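Local atomic coordinates of 11S globulin seed storage protein (Amaranthus hypochondriacus, PDB entry 3QAC), a protein that probably serves as a seed storage protein, a nutrient reservoir built from two cupin domains per subunit. Residues A[290-295]-A[325-330]; A[75-80]-A[347-352]. All blocks are in the same frame, centred on the assembly; numbering follows the deposited sequence.

Overall arrangement
Contact 2 (75-80 with 347-352) sets strand 72-78 of the N-terminal cupin against strand 346-351 of the C-terminal one, across the junction of the two β-barrel domains of this bicupin storage globulin. Contact 1 (290-295 with 325-330) samples the same junction, tying the turn after strand 288-290, an outermost strand of the N-terminal sheet, to strand 324-330 of the same C-terminal sheet. Their centres lie 11 Å apart, and Tyr75 joins them: its OH stands 2.7 Å from Lys327 NZ, a probable hydrogen bond, and its CE1 packs 3.8 Å from Val291 CG2.

Contact 1. Residues A[290-295]-A[325-330]; sequences NVDDPS and AAKGVL
Lys327 carries its CG anti to the backbone N (chi1 168°) and bends at chi2 (137°), a course that takes the chain past Val291 and delivers NZ to Asp292, whose CG lies beside its own backbone N (chi1 -81°). The setting is the junction between cupin domains: a type I β turn, Asn290 to Asp293, leaves an edge strand of the N-terminal sheet and meets strand 324-330 of the C-terminal sheet. The turn is braced from within by an Asx turn, in which Asn290 OD1 accepts from Asp292 N, while Asn290 ND2 bonds Glu136 O. Val291 CG2 sits 3.5 Å from Lys327 CB and also touches CD, so the methyl lies against the aliphatic part of the lysine. Beyond it, Lys327 NZ forms a salt bridge with Asp292 and also hydrogen-bonds Tyr75 OH. Replacing Lys327, a methionine here would probably leave the Asp292 carboxylate without its countercharge and Tyr75 OH without this partner. Within the salt bridge, Lys327 NZ lies 3.0 Å from Asp292 OD1 and uses the syn lone pair of that oxygen.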
ATOM      1  N   ASN A 290      -9.351 -26.827  -1.590  1.00 45.71           N
ATOM      2  CA  ASN A 290     -10.754 -27.162  -1.498  1.00 44.16           C
ATOM      3  C   ASN A 290     -11.226 -27.043  -0.053  1.00 48.39           C
ATOM      4  O   ASN A 290     -10.726 -27.736   0.835  1.00 51.84           O
ATOM      5  CB  ASN A 290     -10.993 -28.555  -2.041  1.00 39.79           C
ATOM      6  CG  ASN A 290     -12.430 -28.801  -2.345  1.00 42.32           C
ATOM      7  OD1 ASN A 290     -13.247 -28.881  -1.436  1.00 46.63           O
ATOM      8  ND2 ASN A 290     -12.765 -28.913  -3.628  1.00 39.00           N
ATOM      9  N   VAL A 291     -12.169 -26.139   0.190  1.00 44.15           N
ATOM     10  CA  VAL A 291     -12.617 -25.869   1.553  1.00 46.13           C
ATOM     11  C   VAL A 291     -13.718 -26.832   1.965  1.00 46.48           C
ATOM     12  O   VAL A 291     -14.222 -26.771   3.084  1.00 51.01           O
ATOM     13  CB  VAL A 291     -13.107 -24.415   1.733  1.00 41.51           C
ATOM     14  CG1 VAL A 291     -11.934 -23.464   1.684  1.00 44.96           C
ATOM     15  CG2 VAL A 291     -14.115 -24.076   0.677  1.00 31.83           C
ATOM     16  N   ASP A 292     -14.091 -27.728   1.059  1.00 46.77           N
ATOM     17  CA  ASP A 292     -15.043 -28.779   1.409  1.00 50.58           C
ATOM     18  C   ASP A 292     -14.356 -29.978   2.072  1.00 51.72           C
ATOM     19  O   ASP A 292     -15.002 -30.955   2.451  1.00 54.02           O
ATOM     20  CB  ASP A 292     -15.851 -29.194   0.186  1.00 42.02           C
ATOM     21  CG  ASP A 292     -16.985 -28.243  -0.086  1.00 48.22           C
ATOM     22  OD1 ASP A 292     -17.289 -27.465   0.848  1.00 45.81           O
ATOM     23  OD2 ASP A 292     -17.578 -28.284  -1.197  1.00 42.76           O
ATOM     24  N   ASP A 293     -13.043 -29.879   2.231  1.00 49.32           N
ATOM     25  CA  ASP A 293     -12.273 -30.952   2.830  1.00 47.56           C
ATOM     26  C   ASP A 293     -12.398 -30.855   4.345  1.00 47.41           C
ATOM     27  O   ASP A 293     -11.710 -30.058   4.981  1.00 47.71           O
ATOM     28  CB  ASP A 293     -10.819 -30.843   2.384  1.00 47.50           C
ATOM     29  CG  ASP A 293      -9.932 -31.943   2.960  1.00 56.15           C
ATOM     30  OD1 ASP A 293     -10.289 -32.537   4.007  1.00 55.00           O
ATOM     31  OD2 ASP A 293      -8.861 -32.202   2.364  1.00 54.09           O
ATOM     32  N   PRO A 294     -13.258 -31.695   4.935  1.00 47.69           N
ATOM     33  CA  PRO A 294     -13.582 -31.538   6.356  1.00 49.18           C
ATOM     34  C   PRO A 294     -12.369 -31.661   7.279  1.00 47.93           C
ATOM     35  O   PRO A 294     -12.421 -31.122   8.390  1.00 47.35           O
ATOM     36  CB  PRO A 294     -14.593 -32.665   6.617  1.00 51.79           C
ATOM     37  CG  PRO A 294     -15.077 -33.090   5.258  1.00 51.38           C
ATOM     38  CD  PRO A 294     -13.902 -32.882   4.355  1.00 46.60           C
ATOM     39  N   SER A 295     -11.306 -32.340   6.851  1.00 44.09           N
ATOM     40  CA  SER A 295     -10.107 -32.426   7.687  1.00 43.21           C
ATOM     41  C   SER A 295      -9.393 -31.083   7.804  1.00 52.18           C
ATOM     42  O   SER A 295      -8.611 -30.870   8.736  1.00 52.07           O
ATOM     43  CB  SER A 295      -9.123 -33.457   7.142  1.00 46.64           C
ATOM     44  OG  SER A 295      -8.451 -32.961   6.004  1.00 53.63           O
ATOM     45  N   ALA A 325      -9.839 -16.152   2.608  1.00 42.42           N
ATOM     46  CA  ALA A 325     -11.178 -16.648   2.358  1.00 38.85           C
ATOM     47  C   ALA A 325     -11.539 -17.599   3.478  1.00 40.29           C
ATOM     48  O   ALA A 325     -10.664 -18.078   4.207  1.00 39.29           O
ATOM     49  CB  ALA A 325     -11.240 -17.358   1.025  1.00 36.11           C
ATOM     50  N   ALA A 326     -12.834 -17.833   3.646  1.00 39.20           N
ATOM     51  CA  ALA A 326     -13.298 -18.903   4.514  1.00 38.25           C
ATOM     52  C   ALA A 326     -14.591 -19.469   3.975  1.00 39.11           C
ATOM     53  O   ALA A 326     -15.352 -18.785   3.278  1.00 40.47           O
ATOM     54  CB  ALA A 326     -13.488 -18.408   5.920  1.00 34.36           C
ATOM     55  N   LYS A 327     -14.834 -20.729   4.283  1.00 36.79           N
ATOM     56  CA  LYS A 327     -16.139 -21.297   4.048  1.00 35.85           C
ATOM     57  C   LYS A 327     -16.720 -21.718   5.379  1.00 42.75           C
ATOM     58  O   LYS A 327     -16.010 -22.245   6.245  1.00 44.83           O
ATOM     59  CB  LYS A 327     -16.083 -22.478   3.098  1.00 38.76           C
ATOM     60  CG  LYS A 327     -17.384 -23.248   3.091  1.00 40.79           C
ATOM     61  CD  LYS A 327     -17.818 -23.629   1.699  1.00 40.34           C
ATOM     62  CE  LYS A 327     -19.064 -24.506   1.770  1.00 42.34           C
ATOM     63  NZ  LYS A 327     -19.310 -25.253   0.516  1.00 39.60           N
ATOM     64  N   GLY A 328     -18.003 -21.449   5.560  1.00 37.59           N
ATOM     65  CA  GLY A 328     -18.670 -21.807   6.785  1.00 39.70           C
ATOM     66  C   GLY A 328     -19.868 -22.682   6.506  1.00 44.40           C
ATOM     67  O   GLY A 328     -20.600 -22.457   5.535  1.00 38.96           O
ATOM     68  N   VAL A 329     -20.046 -23.714   7.327  1.00 44.11           N
ATOM     69  CA  VAL A 329     -21.303 -24.432   7.315  1.00 45.39           C
ATOM     70  C   VAL A 329     -21.929 -24.396   8.703  1.00 47.04           C
ATOM     71  O   VAL A 329     -21.316 -24.790   9.705  1.00 46.95           O
ATOM     72  CB  VAL A 329     -21.189 -25.873   6.747  1.00 45.04           C
ATOM     73  CG1 VAL A 329     -20.307 -25.872   5.501  1.00 41.15           C
ATOM     74  CG2 VAL A 329     -20.655 -26.835   7.793  1.00 55.61           C
ATOM     75  N   LEU A 330     -23.144 -23.869   8.765  1.00 39.85           N
ATOM     76  CA  LEU A 330     -23.890 -23.929   9.996  1.00 46.06           C
ATOM     77  C   LEU A 330     -24.977 -24.922   9.737  1.00 42.71           C
ATOM     78  O   LEU A 330     -25.624 -24.874   8.708  1.00 48.36           O
ATOM     79  CB  LEU A 330     -24.460 -22.569  10.391  1.00 43.47           C
ATOM     80  CG  LEU A 330     -23.506 -21.595  11.076  1.00 42.73           C
ATOM     81  CD1 LEU A 330     -24.220 -20.296  11.342  1.00 42.62           C
ATOM     82  CD2 LEU A 330     -22.998 -22.185  12.383  1.00 45.61           C
TER

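Contact 2. Residues A[75-80]-A[347-352]; sequences YIEQGN and IMYCVR
Glu77 and Tyr349 meet across the interface of the two cupin domains, where strands 75-78 and 347-351 face each other from separate sheets, their axes 9.8 Å apart and 24° from parallel. At that spacing the side chains alone make the connection. With CG anti to the backbone N (chi1 -176°) and the chain extended beyond it, Glu77 spans the gap and places OE2 2.6 Å from Tyr349 OH, which donates to it. The hydroxyl comes in nearly along the C-O axis of the carboxylate, whereas OE2 lies in the plane of the tyrosine ring, at its edge; carboxylate and ring are turned 34° against each other. Arg54 also hydrogen-bonds Tyr349 OH, bringing a positive charge that would probably favour an ionised Glu77.

Beside this polar link, Val351 divides its methyls between two neighbours. Its CG1, anti to the backbone N, lies 4.2 Å from Glu77 CG, the two side chains sliding past each other in opposite directions. The other methyl approaches Tyr75, and the two side chains cross at about a right angle. This apolar contact runs from Val351 CG2 to Tyr75 CE2, 4.0 Å apart.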
ATOM      1  N   TYR A  75     -14.367 -18.948  -5.955  1.00 38.27           N
ATOM      2  CA  TYR A  75     -14.921 -20.130  -5.335  1.00 37.11           C
ATOM      3  C   TYR A  75     -15.769 -20.861  -6.362  1.00 40.18           C
ATOM      4  O   TYR A  75     -16.630 -20.265  -7.015  1.00 42.02           O
ATOM      5  CB  TYR A  75     -15.746 -19.773  -4.110  1.00 37.21           C
ATOM      6  CG  TYR A  75     -16.449 -20.954  -3.486  1.00 36.94           C
ATOM      7  CD1 TYR A  75     -15.747 -21.888  -2.747  1.00 40.59           C
ATOM      8  CD2 TYR A  75     -17.817 -21.117  -3.614  1.00 40.07           C
ATOM      9  CE1 TYR A  75     -16.375 -22.962  -2.173  1.00 40.53           C
ATOM     10  CE2 TYR A  75     -18.462 -22.190  -3.036  1.00 43.40           C
ATOM     11  CZ  TYR A  75     -17.738 -23.107  -2.319  1.00 41.11           C
ATOM     12  OH  TYR A  75     -18.368 -24.176  -1.740  1.00 48.80           O
ATOM     13  N   ILE A  76     -15.490 -22.146  -6.517  1.00 40.86           N
ATOM     14  CA  ILE A  76     -16.248 -23.000  -7.413  1.00 39.82           C
ATOM     15  C   ILE A  76     -17.447 -23.474  -6.622  1.00 44.85           C
ATOM     16  O   ILE A  76     -17.333 -24.347  -5.761  1.00 50.35           O
ATOM     17  CB  ILE A  76     -15.413 -24.201  -7.882  1.00 37.09           C
ATOM     18  CG1 ILE A  76     -14.179 -23.717  -8.652  1.00 38.77           C
ATOM     19  CG2 ILE A  76     -16.237 -25.136  -8.724  1.00 39.96           C
ATOM     20  CD1 ILE A  76     -14.467 -22.651  -9.699  1.00 40.32           C
ATOM     21  N   GLU A  77     -18.597 -22.870  -6.893  1.00 42.92           N
ATOM     22  CA  GLU A  77     -19.784 -23.133  -6.109  1.00 42.92           C
ATOM     23  C   GLU A  77     -20.341 -24.477  -6.512  1.00 46.71           C
ATOM     24  O   GLU A  77     -20.901 -25.212  -5.697  1.00 40.33           O
ATOM     25  CB  GLU A  77     -20.842 -22.061  -6.379  1.00 43.03           C
ATOM     26  CG  GLU A  77     -22.071 -22.219  -5.523  1.00 45.81           C
ATOM     27  CD  GLU A  77     -23.252 -21.413  -6.022  1.00 53.90           C
ATOM     28  OE1 GLU A  77     -24.268 -22.038  -6.405  1.00 61.31           O
ATOM     29  OE2 GLU A  77     -23.163 -20.167  -6.035  1.00 50.53           O
ATOM     30  N   GLN A  78     -20.179 -24.789  -7.790  1.00 46.93           N
ATOM     31  CA  GLN A  78     -20.832 -25.948  -8.357  1.00 47.25           C
ATOM     32  C   GLN A  78     -20.050 -26.444  -9.538  1.00 46.73           C
ATOM     33  O   GLN A  78     -19.479 -25.662 -10.290  1.00 45.74           O
ATOM     34  CB  GLN A  78     -22.231 -25.557  -8.827  1.00 51.38           C
ATOM     35  CG  GLN A  78     -23.141 -26.736  -9.173  1.00 60.28           C
ATOM     36  CD  GLN A  78     -24.521 -26.283  -9.649  1.00 64.91           C
ATOM     37  OE1 GLN A  78     -24.681 -25.872 -10.799  1.00 61.04           O
ATOM     38  NE2 GLN A  78     -25.518 -26.355  -8.765  1.00 64.60           N
ATOM     39  N   GLY A  79     -20.040 -27.757  -9.705  1.00 53.30           N
ATOM     40  CA  GLY A  79     -19.476 -28.364 -10.888  1.00 49.08           C
ATOM     41  C   GLY A  79     -17.993 -28.646 -10.790  1.00 50.27           C
ATOM     42  O   GLY A  79     -17.354 -28.495  -9.743  1.00 50.13           O
ATOM     43  N   ASN A  80     -17.452 -29.089 -11.910  1.00 46.06           N
ATOM     44  CA  ASN A  80     -16.027 -29.225 -12.071  1.00 50.55           C
ATOM     45  C   ASN A  80     -15.669 -28.884 -13.505  1.00 52.41           C
ATOM     46  O   ASN A  80     -16.536 -28.759 -14.376  1.00 44.91           O
ATOM     47  CB  ASN A  80     -15.549 -30.631 -11.703  1.00 53.23           C
ATOM     48  CG  ASN A  80     -16.620 -31.684 -11.907  1.00 63.49           C
ATOM     49  OD1 ASN A  80     -16.974 -32.026 -13.044  1.00 65.38           O
ATOM     50  ND2 ASN A  80     -17.148 -32.210 -10.799  1.00 60.12           N
ATOM     51  N   ILE A 347     -16.736 -10.189   2.353  1.00 32.23           N
ATOM     52  CA  ILE A 347     -17.827 -10.295   1.410  1.00 34.74           C
ATOM     53  C   ILE A 347     -18.381 -11.679   1.595  1.00 37.73           C
ATOM     54  O   ILE A 347     -17.854 -12.645   1.058  1.00 38.82           O
ATOM     55  CB  ILE A 347     -17.422 -10.042  -0.060  1.00 34.31           C
ATOM     56  CG1 ILE A 347     -17.024  -8.584  -0.261  1.00 36.50           C
ATOM     57  CG2 ILE A 347     -18.592 -10.320  -0.989  1.00 36.17           C
ATOM     58  CD1 ILE A 347     -15.772  -8.153   0.543  1.00 37.63           C
ATOM     59  N   MET A 348     -19.420 -11.769   2.410  1.00 34.55           N
ATOM     60  CA  MET A 348     -20.046 -13.045   2.675  1.00 37.53           C
ATOM     61  C   MET A 348     -21.154 -13.379   1.693  1.00 35.97           C
ATOM     62  O   MET A 348     -22.228 -12.782   1.704  1.00 39.18           O
ATOM     63  CB  MET A 348     -20.622 -13.103   4.072  1.00 37.86           C
ATOM     64  CG  MET A 348     -21.522 -14.307   4.177  1.00 44.32           C
ATOM     65  SD  MET A 348     -22.122 -14.531   5.813  1.00 46.93           S
ATOM     66  CE  MET A 348     -22.933 -12.965   6.043  1.00 40.17           C
ATOM     67  N   TYR A 349     -20.869 -14.357   0.862  1.00 35.90           N
ATOM     68  CA  TYR A 349     -21.781 -14.881  -0.126  1.00 31.98           C
ATOM     69  C   TYR A 349     -22.476 -16.117   0.407  1.00 40.67           C
ATOM     70  O   TYR A 349     -21.815 -17.054   0.897  1.00 40.34           O
ATOM     71  CB  TYR A 349     -20.942 -15.316  -1.295  1.00 33.12           C
ATOM     72  CG  TYR A 349     -21.702 -15.952  -2.414  1.00 37.65           C
ATOM     73  CD1 TYR A 349     -22.440 -15.174  -3.305  1.00 33.61           C
ATOM     74  CD2 TYR A 349     -21.651 -17.320  -2.617  1.00 32.79           C
ATOM     75  CE1 TYR A 349     -23.114 -15.746  -4.347  1.00 35.79           C
ATOM     76  CE2 TYR A 349     -22.332 -17.902  -3.669  1.00 38.68           C
ATOM     77  CZ  TYR A 349     -23.064 -17.101  -4.529  1.00 36.39           C
ATOM     78  OH  TYR A 349     -23.743 -17.654  -5.586  1.00 40.40           O
ATOM     79  N   CYS A 350     -23.800 -16.147   0.305  1.00 39.70           N
ATOM     80  CA  CYS A 350     -24.523 -17.325   0.756  1.00 38.43           C
ATOM     81  C   CYS A 350     -24.550 -18.388  -0.317  1.00 39.22           C
ATOM     82  O   CYS A 350     -25.050 -18.169  -1.418  1.00 38.92           O
ATOM     83  CB  CYS A 350     -25.945 -17.004   1.182  1.00 41.15           C
ATOM     84  SG  CYS A 350     -26.812 -18.513   1.657  1.00 46.62           S
ATOM     85  N   VAL A 351     -24.015 -19.547   0.031  1.00 37.65           N
ATOM     86  CA  VAL A 351     -23.931 -20.672  -0.880  1.00 43.84           C
ATOM     87  C   VAL A 351     -25.198 -21.514  -0.859  1.00 46.64           C
ATOM     88  O   VAL A 351     -25.721 -21.861  -1.915  1.00 53.89           O
ATOM     89  CB  VAL A 351     -22.706 -21.564  -0.569  1.00 45.64           C
ATOM     90  CG1 VAL A 351     -22.699 -22.787  -1.460  1.00 44.74           C
ATOM     91  CG2 VAL A 351     -21.418 -20.773  -0.758  1.00 46.00           C
ATOM     92  N   ARG A 352     -25.680 -21.865   0.332  1.00 48.87           N
ATOM     93  CA  ARG A 352     -26.970 -22.551   0.447  1.00 47.23           C
ATOM     94  C   ARG A 352     -27.593 -22.328   1.808  1.00 49.35           C
ATOM     95  O   ARG A 352     -26.952 -21.800   2.717  1.00 46.76           O
ATOM     96  CB  ARG A 352     -26.836 -24.051   0.170  1.00 47.50           C
ATOM     97  CG  ARG A 352     -26.092 -24.814   1.244  1.00 48.00           C
ATOM     98  CD  ARG A 352     -26.514 -26.286   1.287  1.00 48.18           C
ATOM     99  NE  ARG A 352     -27.918 -26.427   1.661  1.00 49.13           N
ATOM    100  CZ  ARG A 352     -28.374 -26.365   2.908  1.00 50.29           C
ATOM    101  NH1 ARG A 352     -29.671 -26.491   3.150  1.00 54.12           N
ATOM    102  NH2 ARG A 352     -27.539 -26.168   3.919  1.00 48.43           N
TER